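Local coordinates for type III secretion system effector protein ExoU (Pseudomonas fluorescens, PDB 4QMK) that is a type III secreted patatin-like phospholipase whose phosphatidylinositol 4,5-bisphosphate-binding domain mediates its localization to the plasma membrane, at the interface of chains A and B. Sequence-based numbering; all coordinates share one arbitrary frame. Chains: chain A/B, Type III secretion system effector protein ExoU.

The interface of chains A and B. Residues chain A 151, 154-155, 636; chain B 144, 148, 151-152, 155.
Carboxylate oxygen OE2 of B:Glu151 lies beside the stem of A:Lys154, 3.9 Å from its methylene CD. The patch belongs to a two-fold contact centred on the two copies of helix 140-157, a segment of the patatin-like phospholipase family region, with A:Phe636 contributed by a loop; the crystal alone does not establish whether this dimer forms in solution. NZ of A:Lys154 stays 4.2 Å from B:Glu151 OE2. That separation is too long for a salt bridge but would probably still favour attraction if both groups are charged. The carboxylate OE2 of A:Glu151 stands 4.7 Å from B:Glu151 OE2, and the nearby lysine may ease the repulsion expected between two like charges.

Further along the patch, the two copies of Leu155 meet, with A:Leu155 CD1 3.5 Å from B:Leu155 CD2. Their conformations differ: CG of A:Leu155 sits beside its backbone N, whereas that of B:Leu155 points opposite its own N (chi1 -164°). With chi2 at 79°, that setting places methyl CD1 of B:Leu155 3.7 Å from A:Glu151 CB, so the glutamate's aliphatic base joins the apolar layer.

The other branch of A:Leu155, CD2, is met from three sides by B:Glu151 CB, B:Leu152 CG and B:Trp144 CZ2. Its side chain runs roughly perpendicular to the tryptophan, with CD2 4.0 Å from the benzo-ring atom CZ2. CZ of A:Phe636 lies 4.0 Å from B:Trp144 CD1, above the indole plane but displaced outward beyond CD1. The two ring planes are only about 25° apart and the rings strongly offset, although the side chains themselves cross at about a right angle. On the same side of the indole, B:Ala148 CB rests 3.5 Å above the B:Trp144 ring plane toward the rim, and probably limits how far that ring can tilt.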
ATOM      1  N   GLU A 151      13.953  19.030  -3.636  1.00 56.58           N
ATOM      2  CA  GLU A 151      13.522  18.378  -2.407  1.00 59.01           C
ATOM      3  C   GLU A 151      13.452  16.840  -2.588  1.00 59.60           C
ATOM      4  O   GLU A 151      13.981  16.066  -1.777  1.00 60.80           O
ATOM      5  CB  GLU A 151      12.140  18.920  -2.007  1.00 65.51           C
ATOM      6  CG  GLU A 151      12.085  20.338  -1.389  1.00 71.91           C
ATOM      7  CD  GLU A 151      12.197  21.508  -2.380  1.00 73.11           C
ATOM      8  OE1 GLU A 151      11.821  21.341  -3.560  1.00 80.86           O
ATOM      9  OE2 GLU A 151      12.636  22.618  -1.969  1.00 71.60           O
ATOM     10  N   LYS A 154      16.958  15.032  -2.738  1.00 51.71           N
ATOM     11  CA  LYS A 154      17.585  14.904  -1.445  1.00 54.80           C
ATOM     12  C   LYS A 154      16.942  13.798  -0.602  1.00 54.60           C
ATOM     13  O   LYS A 154      17.609  12.855  -0.151  1.00 51.92           O
ATOM     14  CB  LYS A 154      17.522  16.231  -0.711  1.00 54.01           C
ATOM     15  CG  LYS A 154      18.603  17.160  -1.150  1.00 59.44           C
ATOM     16  CD  LYS A 154      18.238  18.616  -0.934  1.00 66.07           C
ATOM     17  CE  LYS A 154      19.419  19.500  -1.316  1.00 69.30           C
ATOM     18  NZ  LYS A 154      19.003  20.911  -1.502  1.00 76.30           N
ATOM     19  N   LEU A 155      15.634  13.898  -0.442  1.00 53.33           N
ATOM     20  CA  LEU A 155      14.934  13.004   0.438  1.00 51.32           C
ATOM     21  C   LEU A 155      15.212  11.557   0.110  1.00 52.66           C
ATOM     22  O   LEU A 155      15.760  10.817   0.939  1.00 50.17           O
ATOM     23  CB  LEU A 155      13.456  13.296   0.396  1.00 54.82           C
ATOM     24  CG  LEU A 155      13.014  14.572   1.123  1.00 54.30           C
ATOM     25  CD1 LEU A 155      11.598  14.912   0.700  1.00 55.49           C
ATOM     26  CD2 LEU A 155      13.072  14.434   2.630  1.00 56.71           C
ATOM     27  N   PHE A 636      22.421  16.654   2.520  1.00 79.20           N
ATOM     28  CA  PHE A 636      22.506  15.542   1.565  1.00 78.85           C
ATOM     29  C   PHE A 636      23.162  15.850   0.208  1.00 81.17           C
ATOM     30  O   PHE A 636      22.553  15.633  -0.854  1.00 80.66           O
ATOM     31  CB  PHE A 636      21.116  14.896   1.378  1.00 81.34           C
ATOM     32  CG  PHE A 636      20.399  14.633   2.675  1.00 71.39           C
ATOM     33  CD1 PHE A 636      20.983  13.822   3.652  1.00 71.07           C
ATOM     34  CD2 PHE A 636      19.154  15.200   2.927  1.00 68.66           C
ATOM     35  CE1 PHE A 636      20.324  13.580   4.856  1.00 74.23           C
ATOM     36  CE2 PHE A 636      18.492  14.965   4.128  1.00 70.45           C
ATOM     37  CZ  PHE A 636      19.073  14.149   5.092  1.00 73.21           C
TER
ATOM     38  N   TRP B 144      18.057  11.260  11.012  1.00 46.11           N
ATOM     39  CA  TRP B 144      17.519  11.652   9.731  1.00 46.57           C
ATOM     40  C   TRP B 144      16.373  12.650   9.898  1.00 47.68           C
ATOM     41  O   TRP B 144      16.251  13.589   9.130  1.00 53.01           O
ATOM     42  CB  TRP B 144      17.023  10.416   8.966  1.00 45.28           C
ATOM     43  CG  TRP B 144      16.447  10.744   7.636  1.00 42.51           C
ATOM     44  CD1 TRP B 144      17.114  10.917   6.510  1.00 42.31           C
ATOM     45  CD2 TRP B 144      15.061  10.974   7.336  1.00 40.29           C
ATOM     46  NE1 TRP B 144      16.245  11.240   5.485  1.00 44.14           N
ATOM     47  CE2 TRP B 144      14.976  11.283   5.985  1.00 41.38           C
ATOM     48  CE3 TRP B 144      13.896  10.955   8.092  1.00 42.78           C
ATOM     49  CZ2 TRP B 144      13.764  11.564   5.347  1.00 42.53           C
ATOM     50  CZ3 TRP B 144      12.671  11.222   7.452  1.00 45.31           C
ATOM     51  CH2 TRP B 144      12.629  11.534   6.094  1.00 41.48           C
ATOM     52  N   ALA B 148      16.351  16.191   7.916  1.00 55.91           N
ATOM     53  CA  ALA B 148      15.405  16.214   6.818  1.00 49.17           C
ATOM     54  C   ALA B 148      14.153  17.035   7.082  1.00 49.91           C
ATOM     55  O   ALA B 148      13.362  17.232   6.168  1.00 48.19           O
ATOM     56  CB  ALA B 148      15.019  14.777   6.469  1.00 49.68           C
ATOM     57  N   GLU B 151      13.311  20.030   4.500  1.00 52.59           N
ATOM     58  CA  GLU B 151      12.956  19.406   3.231  1.00 53.13           C
ATOM     59  C   GLU B 151      11.538  18.821   3.288  1.00 49.13           C
ATOM     60  O   GLU B 151      10.729  19.057   2.410  1.00 49.77           O
ATOM     61  CB  GLU B 151      13.983  18.315   2.863  1.00 56.57           C
ATOM     62  CG  GLU B 151      15.083  18.754   1.920  1.00 64.72           C
ATOM     63  CD  GLU B 151      15.533  20.174   2.151  1.00 75.92           C
ATOM     64  OE1 GLU B 151      15.634  20.590   3.327  1.00 92.23           O
ATOM     65  OE2 GLU B 151      15.761  20.879   1.150  1.00 78.20           O
ATOM     66  N   LEU B 152      11.218  18.108   4.358  1.00 48.41           N
ATOM     67  CA  LEU B 152       9.893  17.513   4.490  1.00 49.71           C
ATOM     68  C   LEU B 152       8.777  18.539   4.568  1.00 48.21           C
ATOM     69  O   LEU B 152       7.667  18.272   4.160  1.00 52.01           O
ATOM     70  CB  LEU B 152       9.835  16.629   5.734  1.00 50.67           C
ATOM     71  CG  LEU B 152      10.395  15.240   5.518  1.00 53.08           C
ATOM     72  CD1 LEU B 152      10.515  14.515   6.836  1.00 54.65           C
ATOM     73  CD2 LEU B 152       9.480  14.476   4.587  1.00 55.96           C
ATOM     74  N   LEU B 155       8.201  20.076   1.054  1.00 54.03           N
ATOM     75  CA  LEU B 155       7.594  19.099   0.200  1.00 51.62           C
ATOM     76  C   LEU B 155       6.085  18.935   0.472  1.00 51.52           C
ATOM     77  O   LEU B 155       5.260  19.052  -0.456  1.00 45.38           O
ATOM     78  CB  LEU B 155       8.313  17.765   0.336  1.00 47.85           C
ATOM     79  CG  LEU B 155       8.016  16.786  -0.787  1.00 50.33           C
ATOM     80  CD1 LEU B 155       8.847  17.154  -1.996  1.00 52.14           C
ATOM     81  CD2 LEU B 155       8.330  15.373  -0.345  1.00 52.54           C
TER